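Peroxinectin A (Dictyostelium discoideum, PDB 6ERC) uses hydrogen peroxide to oxidise phenolic donors, as a secreted haem peroxidase that also acts on halides and thiocyanate. Local coordinates at residues Thr24-Ala30 and Asn289-Glu295; Phe278-Tyr284 and Arg466-Trp472; Pro406-Trp410 and Lys424-Val430. All coordinates share one frame; numbering follows the deposited sequence.

Contact 1: residues Thr24-Ala30 and Asn289-Glu295; sequences TPFIRLA and NAQVSNE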
loop_
_atom_site.group_PDB
_atom_site.type_symbol
_atom_site.label_atom_id
_atom_site.label_comp_id
_atom_site.label_asym_id
_atom_site.label_seq_id
_atom_site.Cartn_x
_atom_site.Cartn_y
_atom_site.Cartn_z
ATOM N N THR A 24 -9.411 1.920 14.466
ATOM C CA THR A 24 -10.398 0.901 14.804
ATOM C C THR A 24 -9.879 -0.489 14.446
ATOM O O THR A 24 -9.093 -0.638 13.501
ATOM C CB THR A 24 -11.727 1.140 14.075
ATOM O OG1 THR A 24 -11.511 1.138 12.661
ATOM C CG2 THR A 24 -12.346 2.465 14.499
ATOM N N PRO A 25 -10.281 -1.524 15.191
ATOM C CA PRO A 25 -9.761 -2.872 14.919
ATOM C C PRO A 25 -10.006 -3.290 13.478
ATOM O O PRO A 25 -10.989 -2.894 12.841
ATOM C CB PRO A 25 -10.538 -3.774 15.892
ATOM C CG PRO A 25 -11.203 -2.867 16.895
ATOM C CD PRO A 25 -11.014 -1.437 16.468
ATOM N N PHE A 26 -9.068 -4.080 12.958
ATOM C CA PHE A 26 -9.239 -4.681 11.641
ATOM C C PHE A 26 -10.359 -5.717 11.664
ATOM O O PHE A 26 -10.813 -6.168 12.722
ATOM C CB PHE A 26 -7.943 -5.348 11.162
ATOM C CG PHE A 26 -6.901 -4.384 10.676
ATOM C CD1 PHE A 26 -6.998 -3.811 9.418
ATOM C CD2 PHE A 26 -5.797 -4.080 11.459
ATOM C CE1 PHE A 26 -6.028 -2.938 8.962
ATOM C CE2 PHE A 26 -4.824 -3.208 11.006
ATOM C CZ PHE A 26 -4.941 -2.637 9.755
ATOM N N ILE A 27 -10.792 -6.097 10.473
ATOM C CA ILE A 27 -11.745 -7.183 10.298
ATOM C C ILE A 27 -10.970 -8.475 10.053
ATOM O O ILE A 27 -9.807 -8.462 9.644
ATOM C CB ILE A 27 -12.728 -6.881 9.135
ATOM C CG1 ILE A 27 -13.576 -5.647 9.453
ATOM C CG2 ILE A 27 -13.642 -8.062 8.836
ATOM C CD1 ILE A 27 -14.475 -5.796 10.675
ATOM N N ARG A 28 -11.616 -9.607 10.324
ATOM C CA ARG A 28 -11.048 -10.922 10.063
ATOM C C ARG A 28 -11.954 -11.681 9.105
ATOM O O ARG A 28 -13.162 -11.788 9.340
ATOM C CB ARG A 28 -10.876 -11.723 11.359
ATOM C CG ARG A 28 -9.863 -11.149 12.334
ATOM C CD ARG A 28 -8.443 -11.592 12.018
ATOM N NE ARG A 28 -7.501 -11.074 13.006
ATOM C CZ ARG A 28 -6.193 -11.308 13.001
ATOM N NH1 ARG A 28 -5.648 -12.063 12.057
ATOM N NH2 ARG A 28 -5.428 -10.783 13.946
ATOM N N LEU A 29 -11.369 -12.200 8.027
ATOM C CA LEU A 29 -12.075 -13.171 7.199
ATOM C C LEU A 29 -11.977 -14.571 7.782
ATOM O O LEU A 29 -12.879 -15.390 7.575
ATOM C CB LEU A 29 -11.512 -13.171 5.777
ATOM C CG LEU A 29 -11.437 -11.822 5.061
ATOM C CD1 LEU A 29 -10.882 -12.016 3.660
ATOM C CD2 LEU A 29 -12.800 -11.149 5.018
ATOM N N ALA A 30 -10.899 -14.855 8.512
ATOM C CA ALA A 30 -10.653 -16.166 9.092
ATOM C C ALA A 30 -10.178 -15.996 10.528
ATOM O O ALA A 30 -9.493 -15.025 10.858
ATOM C CB ALA A 30 -9.609 -16.941 8.282
ATOM N N ASN A 289 -19.738 -3.390 5.802
ATOM C CA ASN A 289 -18.655 -2.771 6.554
ATOM C C ASN A 289 -17.445 -2.620 5.642
ATOM O O ASN A 289 -16.919 -3.614 5.130
ATOM C CB ASN A 289 -18.304 -3.604 7.787
ATOM C CG ASN A 289 -17.267 -2.935 8.669
ATOM O OD1 ASN A 289 -16.847 -1.810 8.412
ATOM N ND2 ASN A 289 -16.857 -3.625 9.724
ATOM N N ALA A 290 -17.012 -1.377 5.435
ATOM C CA ALA A 290 -15.871 -1.087 4.577
ATOM C C ALA A 290 -14.531 -1.268 5.277
ATOM O O ALA A 290 -13.492 -1.150 4.619
ATOM C CB ALA A 290 -15.973 0.345 4.047
ATOM N N GLN A 291 -14.529 -1.546 6.582
ATOM C CA GLN A 291 -13.288 -1.699 7.328
ATOM C C GLN A 291 -12.377 -2.716 6.649
ATOM O O GLN A 291 -12.840 -3.723 6.108
ATOM C CB GLN A 291 -13.593 -2.136 8.763
ATOM C CG GLN A 291 -12.381 -2.208 9.681
ATOM C CD GLN A 291 -11.911 -0.846 10.143
ATOM O OE1 GLN A 291 -12.712 0.070 10.332
ATOM N NE2 GLN A 291 -10.605 -0.703 10.333
ATOM N N VAL A 292 -11.071 -2.442 6.678
ATOM C CA VAL A 292 -10.108 -3.326 6.034
ATOM C C VAL A 292 -9.998 -4.628 6.818
ATOM O O VAL A 292 -10.075 -4.644 8.054
ATOM C CB VAL A 292 -8.739 -2.633 5.916
ATOM C CG1 VAL A 292 -7.687 -3.597 5.357
ATOM C CG2 VAL A 292 -8.843 -1.392 5.043
ATOM N N SER A 293 -9.813 -5.731 6.100
ATOM C CA SER A 293 -9.617 -7.026 6.730
ATOM C C SER A 293 -8.146 -7.235 7.054
ATOM O O SER A 293 -7.255 -6.767 6.340
ATOM C CB SER A 293 -10.107 -8.157 5.826
ATOM O OG SER A 293 -9.256 -8.304 4.704
ATOM N N ASN A 294 -7.899 -7.958 8.147
ATOM C CA ASN A 294 -6.530 -8.205 8.577
ATOM C C ASN A 294 -5.751 -8.987 7.531
ATOM O O ASN A 294 -4.551 -8.753 7.347
ATOM C CB ASN A 294 -6.533 -8.952 9.910
ATOM C CG ASN A 294 -5.306 -8.664 10.738
ATOM O OD1 ASN A 294 -4.176 -8.798 10.265
ATOM N ND2 ASN A 294 -5.518 -8.248 11.981
ATOM N N GLU A 295 -6.414 -9.905 6.829
ATOM C CA GLU A 295 -5.726 -10.707 5.825
ATOM C C GLU A 295 -5.415 -9.894 4.577
ATOM O O GLU A 295 -4.414 -10.159 3.904
ATOM C CB GLU A 295 -6.566 -11.931 5.458
ATOM C CG GLU A 295 -6.870 -12.867 6.623
ATOM C CD GLU A 295 -8.007 -12.366 7.501
ATOM O OE1 GLU A 295 -8.433 -11.205 7.324
ATOM O OE2 GLU A 295 -8.475 -13.137 8.365
HETATM O O HOH W 1 -7.039 -14.182 10.453
#
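Glu295 turns CG beside its own backbone N (chi1 -60°) and folds again at chi2 (79°), which swings its carboxylate back onto the amides of Leu29 and Ala30. OE1 takes a nearly straight bond from Leu29 N at 3.2 Å, on its syn side though tilted out of the carboxylate plane; OE2 takes Ala30 N from above the carboxylate plane at 3.0 Å. A water ties OE2 to Ala30 O and to NH1 of Arg28, bridging this carboxylate to a guanidinium that it does not touch directly.

Arg28 instead lies alongside Asn294, the amide stacked over one guanidinium face with the planes 19° apart. NH2 of Arg28 and ND2 of Asn294 come within 3.2 Å, but both are donors and each bonds outside the pair: Arg28 to Glu141 and His390 O, Asn294 to Glu141, Gln142 and His390. Just before the stack, the backbones meet in a single bridge of parallel pattern at Ile27 and Ser293. Ile27 N gives to Val292 O at 2.9 Å, and Asn294 N returns to Ile27 O, though the modelled length there is doubtfully short.

Further back, Ile27 CG1 rests on Gln291 CB at 3.6 Å. The Phe26 ring turns its edge to Val292 O, while CE1 meets Val292 CG1 at 4.0 Å. Ser293 sits at the N-cap of helix 294-300, its OG bonded to Phe296 N, so a lone beta bridge leads straight into a capped helix start, here in the animal haem peroxidase domain, with the Phe26 side chain about 5 Å from the bound haem.

Contact 2: residues Phe278-Tyr284 and Arg466-Trp472; sequences FPSYTGY and RAGDRFW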
loop_
_atom_site.group_PDB
_atom_site.type_symbol
_atom_site.label_atom_id
_atom_site.label_comp_id
_atom_site.label_asym_id
_atom_site.label_seq_id
_atom_site.Cartn_x
_atom_site.Cartn_y
_atom_site.Cartn_z
ATOM N N PHE A 278 -13.858 -6.489 -13.035
ATOM C CA PHE A 278 -14.504 -6.208 -11.758
ATOM C C PHE A 278 -15.967 -5.859 -12.005
ATOM O O PHE A 278 -16.270 -5.099 -12.933
ATOM C CB PHE A 278 -13.797 -5.070 -11.021
ATOM C CG PHE A 278 -14.038 -5.070 -9.539
ATOM C CD1 PHE A 278 -13.370 -5.963 -8.717
ATOM C CD2 PHE A 278 -14.935 -4.184 -8.969
ATOM C CE1 PHE A 278 -13.592 -5.970 -7.351
ATOM C CE2 PHE A 278 -15.161 -4.186 -7.602
ATOM C CZ PHE A 278 -14.488 -5.080 -6.794
ATOM N N PRO A 279 -16.899 -6.383 -11.209
ATOM C CA PRO A 279 -18.314 -6.096 -11.458
ATOM C C PRO A 279 -18.623 -4.615 -11.311
ATOM O O PRO A 279 -17.884 -3.847 -10.690
ATOM C CB PRO A 279 -19.040 -6.928 -10.394
ATOM C CG PRO A 279 -18.040 -7.102 -9.315
ATOM C CD PRO A 279 -16.724 -7.228 -10.016
ATOM N N SER A 280 -19.747 -4.220 -11.897
ATOM C CA SER A 280 -20.179 -2.835 -11.855
ATOM C C SER A 280 -20.844 -2.516 -10.521
ATOM O O SER A 280 -21.436 -3.382 -9.872
ATOM C CB SER A 280 -21.136 -2.557 -13.012
ATOM O OG SER A 280 -22.083 -3.604 -13.143
ATOM N N TYR A 281 -20.734 -1.250 -10.118
ATOM C CA TYR A 281 -21.308 -0.788 -8.858
ATOM C C TYR A 281 -22.796 -1.112 -8.794
ATOM O O TYR A 281 -23.516 -0.995 -9.788
ATOM C CB TYR A 281 -21.080 0.719 -8.720
ATOM C CG TYR A 281 -21.513 1.339 -7.409
ATOM C CD1 TYR A 281 -20.999 0.892 -6.201
ATOM C CD2 TYR A 281 -22.409 2.401 -7.384
ATOM C CE1 TYR A 281 -21.382 1.471 -5.001
ATOM C CE2 TYR A 281 -22.796 2.986 -6.194
ATOM C CZ TYR A 281 -22.281 2.517 -5.005
ATOM O OH TYR A 281 -22.665 3.096 -3.816
ATOM N N THR A 282 -23.255 -1.532 -7.613
ATOM C CA THR A 282 -24.652 -1.900 -7.402
ATOM C C THR A 282 -25.337 -1.051 -6.336
ATOM O O THR A 282 -26.417 -1.427 -5.863
ATOM C CB THR A 282 -24.767 -3.377 -7.017
ATOM O OG1 THR A 282 -24.029 -3.617 -5.813
ATOM C CG2 THR A 282 -24.235 -4.266 -8.128
ATOM N N GLY A 283 -24.746 0.071 -5.940
ATOM C CA GLY A 283 -25.376 0.964 -4.992
ATOM C C GLY A 283 -24.814 0.814 -3.587
ATOM O O GLY A 283 -24.236 -0.212 -3.213
ATOM N N TYR A 284 -25.001 1.865 -2.793
ATOM C CA TYR A 284 -24.516 1.871 -1.420
ATOM C C TYR A 284 -25.360 0.948 -0.554
ATOM O O TYR A 284 -26.593 0.981 -0.608
ATOM C CB TYR A 284 -24.543 3.291 -0.860
ATOM C CG TYR A 284 -24.311 3.372 0.632
ATOM C CD1 TYR A 284 -23.080 3.042 1.185
ATOM C CD2 TYR A 284 -25.321 3.793 1.488
ATOM C CE1 TYR A 284 -22.866 3.122 2.549
ATOM C CE2 TYR A 284 -25.116 3.876 2.851
ATOM C CZ TYR A 284 -23.889 3.540 3.376
ATOM O OH TYR A 284 -23.683 3.623 4.735
ATOM N N ARG A 466 -16.164 -0.191 -1.581
ATOM C CA ARG A 466 -17.053 0.521 -2.489
ATOM C C ARG A 466 -18.505 0.465 -2.029
ATOM O O ARG A 466 -19.170 1.502 -1.943
ATOM C CB ARG A 466 -16.937 -0.058 -3.905
ATOM C CG ARG A 466 -17.982 0.468 -4.876
ATOM C CD ARG A 466 -17.660 0.106 -6.318
ATOM N NE ARG A 466 -18.096 -1.243 -6.667
ATOM C CZ ARG A 466 -17.942 -1.797 -7.868
ATOM N NH1 ARG A 466 -17.357 -1.123 -8.850
ATOM N NH2 ARG A 466 -18.374 -3.030 -8.092
ATOM N N ALA A 467 -19.005 -0.733 -1.719
ATOM C CA ALA A 467 -20.406 -0.885 -1.343
ATOM C C ALA A 467 -20.701 -0.259 0.013
ATOM O O ALA A 467 -21.800 0.266 0.224
ATOM C CB ALA A 467 -20.784 -2.365 -1.337
ATOM N N GLY A 468 -19.750 -0.310 0.940
ATOM C CA GLY A 468 -19.938 0.272 2.252
ATOM C C GLY A 468 -19.628 1.746 2.352
ATOM O O GLY A 468 -19.692 2.310 3.447
ATOM N N ASP A 469 -19.296 2.391 1.237
ATOM C CA ASP A 469 -18.937 3.802 1.223
ATOM C C ASP A 469 -20.166 4.632 0.866
ATOM O O ASP A 469 -20.712 4.505 -0.237
ATOM C CB ASP A 469 -17.801 4.057 0.234
ATOM C CG ASP A 469 -17.231 5.456 0.347
ATOM O OD1 ASP A 469 -17.826 6.294 1.057
ATOM O OD2 ASP A 469 -16.180 5.718 -0.271
ATOM N N ARG A 470 -20.597 5.480 1.805
ATOM C CA ARG A 470 -21.769 6.319 1.581
ATOM C C ARG A 470 -21.463 7.461 0.619
ATOM O O ARG A 470 -22.372 7.966 -0.049
ATOM C CB ARG A 470 -22.277 6.862 2.921
ATOM C CG ARG A 470 -23.577 7.651 2.837
ATOM C CD ARG A 470 -24.165 7.916 4.221
ATOM N NE ARG A 470 -23.322 8.791 5.034
ATOM C CZ ARG A 470 -23.480 10.109 5.156
ATOM N NH1 ARG A 470 -24.456 10.738 4.519
ATOM N NH2 ARG A 470 -22.654 10.804 5.924
ATOM N N PHE A 471 -20.199 7.872 0.529
ATOM C CA PHE A 471 -19.777 8.950 -0.354
ATOM C C PHE A 471 -19.158 8.435 -1.653
ATOM O O PHE A 471 -18.403 9.166 -2.304
ATOM C CB PHE A 471 -18.781 9.859 0.370
ATOM C CG PHE A 471 -19.380 10.658 1.496
ATOM C CD1 PHE A 471 -19.646 10.067 2.720
ATOM C CD2 PHE A 471 -19.655 12.008 1.336
ATOM C CE1 PHE A 471 -20.188 10.802 3.758
ATOM C CE2 PHE A 471 -20.194 12.747 2.372
ATOM C CZ PHE A 471 -20.460 12.144 3.584
ATOM N N TRP A 472 -19.451 7.193 -2.039
ATOM C CA TRP A 472 -18.890 6.652 -3.269
ATOM C C TRP A 472 -19.360 7.476 -4.462
ATOM O O TRP A 472 -20.537 7.832 -4.568
ATOM C CB TRP A 472 -19.287 5.186 -3.443
ATOM C CG TRP A 472 -18.588 4.540 -4.596
ATOM C CD1 TRP A 472 -19.127 4.217 -5.808
ATOM C CD2 TRP A 472 -17.211 4.156 -4.654
ATOM N NE1 TRP A 472 -18.169 3.651 -6.617
ATOM C CE2 TRP A 472 -16.983 3.605 -5.930
ATOM C CE3 TRP A 472 -16.148 4.224 -3.748
ATOM C CZ2 TRP A 472 -15.739 3.119 -6.320
ATOM C CZ3 TRP A 472 -14.915 3.744 -4.138
ATOM C CH2 TRP A 472 -14.719 3.200 -5.411
HETATM O O HOH W 2 -21.227 3.754 5.370
#
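Arg466 puts its guanidinium onto Pro279 O. The carbonyl oxygen lies in the guanidinium plane and takes a nearly straight bond from NH2 at 2.8 Å, with a weak second one from NH1; NH2 itself stands above the carbonyl plane. Both faces of the flat group are covered: Phe278 CE2 lies over one and the backbone N of Tyr281 over the other. A bend at chi3 (83°) turns the head toward Pro279 while the aliphatic part runs past Tyr281, bringing Arg466 CG to 3.3 Å from Tyr281 CD1.

The Tyr281 ring is itself sandwiched. Gly283 N lies over the centre of one face, and Trp472 CD1 over the centre of the other, the Tyr281 ring and the five-membered ring of Trp472 being inclined at 37°. With an alanine in place of Arg466, Pro279 O is likely to lose its guanidinium donors and a gap to open between Phe278 and Tyr281.

The contact joins the loop after helix 247-275 to the end of helix 452-467, where the chain passes into a type I turn from Asp469 to Trp472. An Asx turn sits inside it, Asp469 OD1 accepting from Phe471 N at 2.9 Å. The Tyr284 ring lies against this turn: Arg470 CA makes a CH-pi contact over its face, 3.7 Å from the ring centroid, and a water links Tyr284 OH with Gly468 O.

Farther out, Asp469 forms a salt bridge with Arg5, and Trp472 NE1 bonds to Glu474. Tyr267 of helix 247-275 packs against Phe278 and Arg466 and meets the Trp472 ring edge-to-face.

Contact 3: residues Pro406-Trp410 and Lys424-Val430; sequences PVQTW and KNAYKSV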
loop_
_atom_site.group_PDB
_atom_site.type_symbol
_atom_site.label_atom_id
_atom_site.label_comp_id
_atom_site.label_asym_id
_atom_site.label_seq_id
_atom_site.Cartn_x
_atom_site.Cartn_y
_atom_site.Cartn_z
ATOM N N PRO A 406 -8.331 -27.284 0.373
ATOM C CA PRO A 406 -6.921 -27.284 0.778
ATOM C C PRO A 406 -6.076 -28.131 -0.160
ATOM O O PRO A 406 -6.558 -29.078 -0.783
ATOM C CB PRO A 406 -6.960 -27.881 2.187
ATOM C CG PRO A 406 -8.148 -28.778 2.168
ATOM C CD PRO A 406 -9.154 -28.129 1.257
ATOM N N VAL A 407 -4.799 -27.772 -0.259
ATOM C CA VAL A 407 -3.870 -28.522 -1.095
ATOM C C VAL A 407 -3.489 -29.814 -0.387
ATOM O O VAL A 407 -3.507 -29.906 0.846
ATOM C CB VAL A 407 -2.620 -27.686 -1.433
ATOM C CG1 VAL A 407 -3.003 -26.441 -2.220
ATOM C CG2 VAL A 407 -1.849 -27.320 -0.169
ATOM N N GLN A 408 -3.142 -30.826 -1.177
ATOM C CA GLN A 408 -2.691 -32.102 -0.642
ATOM C C GLN A 408 -1.196 -32.331 -0.796
ATOM O O GLN A 408 -0.590 -32.947 0.083
ATOM C CB GLN A 408 -3.445 -33.256 -1.314
ATOM C CG GLN A 408 -4.918 -33.339 -0.929
ATOM C CD GLN A 408 -5.575 -34.629 -1.394
ATOM O OE1 GLN A 408 -5.106 -35.278 -2.332
ATOM N NE2 GLN A 408 -6.663 -35.013 -0.731
ATOM N N THR A 409 -0.584 -31.853 -1.877
ATOM C CA THR A 409 0.851 -31.993 -2.076
ATOM C C THR A 409 1.409 -30.695 -2.641
ATOM O O THR A 409 0.670 -29.765 -2.977
ATOM C CB THR A 409 1.193 -33.169 -3.004
ATOM O OG1 THR A 409 2.599 -33.171 -3.284
ATOM C CG2 THR A 409 0.422 -33.083 -4.310
ATOM N N TRP A 410 2.738 -30.646 -2.748
ATOM C CA TRP A 410 3.399 -29.423 -3.193
ATOM C C TRP A 410 3.009 -29.082 -4.624
ATOM O O TRP A 410 2.867 -27.904 -4.973
ATOM C CB TRP A 410 4.915 -29.571 -3.074
ATOM C CG TRP A 410 5.371 -30.113 -1.753
ATOM C CD1 TRP A 410 5.683 -31.410 -1.463
ATOM C CD2 TRP A 410 5.568 -29.374 -0.539
ATOM N NE1 TRP A 410 6.062 -31.525 -0.148
ATOM C CE2 TRP A 410 5.999 -30.290 0.442
ATOM C CE3 TRP A 410 5.420 -28.030 -0.187
ATOM C CZ2 TRP A 410 6.285 -29.904 1.750
ATOM C CZ3 TRP A 410 5.705 -27.650 1.115
ATOM C CH2 TRP A 410 6.132 -28.583 2.064
ATOM N N LYS A 424 9.613 -27.257 0.035
ATOM C CA LYS A 424 10.050 -28.432 0.784
ATOM C C LYS A 424 11.175 -28.079 1.746
ATOM O O LYS A 424 11.214 -28.574 2.879
ATOM C CB LYS A 424 10.513 -29.532 -0.173
ATOM C CG LYS A 424 9.419 -30.144 -1.029
ATOM C CD LYS A 424 10.009 -31.096 -2.063
ATOM C CE LYS A 424 8.987 -31.487 -3.121
ATOM N NZ LYS A 424 9.558 -32.429 -4.125
ATOM N N ASN A 425 12.104 -27.228 1.308
ATOM C CA ASN A 425 13.228 -26.843 2.155
ATOM C C ASN A 425 12.773 -25.971 3.322
ATOM O O ASN A 425 13.300 -26.090 4.433
ATOM C CB ASN A 425 14.275 -26.110 1.314
ATOM C CG ASN A 425 15.588 -25.906 2.051
ATOM O OD1 ASN A 425 15.679 -26.122 3.262
ATOM N ND2 ASN A 425 16.614 -25.480 1.319
ATOM N N ALA A 426 11.796 -25.091 3.089
ATOM C CA ALA A 426 11.361 -24.164 4.131
ATOM C C ALA A 426 10.386 -24.817 5.103
ATOM O O ALA A 426 10.458 -24.574 6.312
ATOM C CB ALA A 426 10.720 -22.926 3.499
ATOM N N TYR A 427 9.469 -25.637 4.597
ATOM C CA TYR A 427 8.451 -26.275 5.413
ATOM C C TYR A 427 8.502 -27.784 5.220
ATOM O O TYR A 427 8.854 -28.277 4.144
ATOM C CB TYR A 427 7.052 -25.763 5.054
ATOM C CG TYR A 427 6.938 -24.259 5.042
ATOM C CD1 TYR A 427 6.682 -23.555 6.209
ATOM C CD2 TYR A 427 7.083 -23.546 3.864
ATOM C CE1 TYR A 427 6.575 -22.181 6.202
ATOM C CE2 TYR A 427 6.977 -22.172 3.846
ATOM C CZ TYR A 427 6.723 -21.494 5.016
ATOM O OH TYR A 427 6.618 -20.125 5.002
ATOM N N LYS A 428 8.145 -28.516 6.274
ATOM C CA LYS A 428 8.083 -29.968 6.187
ATOM C C LYS A 428 6.715 -30.471 5.753
ATOM O O LYS A 428 6.609 -31.605 5.276
ATOM C CB LYS A 428 8.467 -30.598 7.533
ATOM C CG LYS A 428 7.476 -30.354 8.658
ATOM C CD LYS A 428 8.080 -30.734 10.005
ATOM C CE LYS A 428 7.061 -30.628 11.133
ATOM N NZ LYS A 428 6.018 -31.692 11.053
ATOM N N SER A 429 5.675 -29.651 5.890
ATOM C CA SER A 429 4.334 -30.013 5.452
ATOM C C SER A 429 3.694 -28.826 4.750
ATOM O O SER A 429 4.042 -27.671 5.007
ATOM C CB SER A 429 3.458 -30.454 6.632
ATOM O OG SER A 429 2.128 -30.699 6.213
ATOM N N VAL A 430 2.750 -29.120 3.852
ATOM C CA VAL A 430 1.996 -28.051 3.204
ATOM C C VAL A 430 1.164 -27.298 4.231
ATOM O O VAL A 430 1.000 -26.075 4.143
ATOM C CB VAL A 430 1.119 -28.608 2.065
ATOM C CG1 VAL A 430 1.982 -29.196 0.960
ATOM C CG2 VAL A 430 0.121 -29.638 2.590
#
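The Trp410 indole is covered on both faces. Over one lies Val430, whose CG1 sits 3.9 Å from the centroid of the six-membered ring; over the opposite one lies Lys424, with CG 3.7 Å from the centroid of the five-membered ring. Both are CH-pi contacts close to the ring normal, and each covers a different half of the indole. The lysine chain, extended beyond CG, runs along the indole and brings CE to 3.7 Å from Trp410 CD1; it is the methylenes, not the ammonium, that do the touching. At the rim, Lys428 O lies near the ring plane beside CZ2, and Tyr427 O approaches CH2 at 3.4 Å from an oblique direction.

The indole gets there by setting CG beside its own backbone N (chi1 -48°) and turning the ring plane roughly perpendicular to the CA-CB-CG plane (chi2 97°). That slots it into the bend made where helix 417-426 ends: Lys424 belongs to the last turn of the helix, Tyr427 is the first residue to leave helical geometry, and Val430 comes from the chain beyond. The Trp410 side chain thus packs into the turn that leaves the C-terminal end of a helix following it closely in sequence, and no hydrogen bond crosses between 406-410 and 424-430.

Val407 extends the apolar patch. Its CG2 meets Val430 CB at 3.9 Å, while Val430 CG1 also reaches the backbone carbon C of Thr409 at 3.9 Å.

The loop before the tryptophan is held by its own neighbours. Asp412 OD1 accepts from the backbone N of both Gln408 and Thr409, and Asn396 OD1 from that of Val407. On the helix side, Tyr427 OH bonds to Asp434, and its ring packs on Ile51 and Ile55 of helix 48-56.

From the N terminus, contact 1 opens first, at 24-30 on the short edge strand, and closes a long loop at 289-295, at the start of helix 294-300. Before it closes, contact 2 has opened at 278-284, so the two cross; contact 2 closes only at 466-472, where helix 452-467 ends. They also touch, Ala290 CB packing 4.2 Å from Gly468 O. Contact 3 follows contact 1 in series and nests inside the loop of contact 2, closing a short excursion from 406-410 to 424-430 through helix 410-413 and into helix 417-426. It lies apart, its centre about 28 Å from that of contact 1 and about 39 Å from that of contact 2.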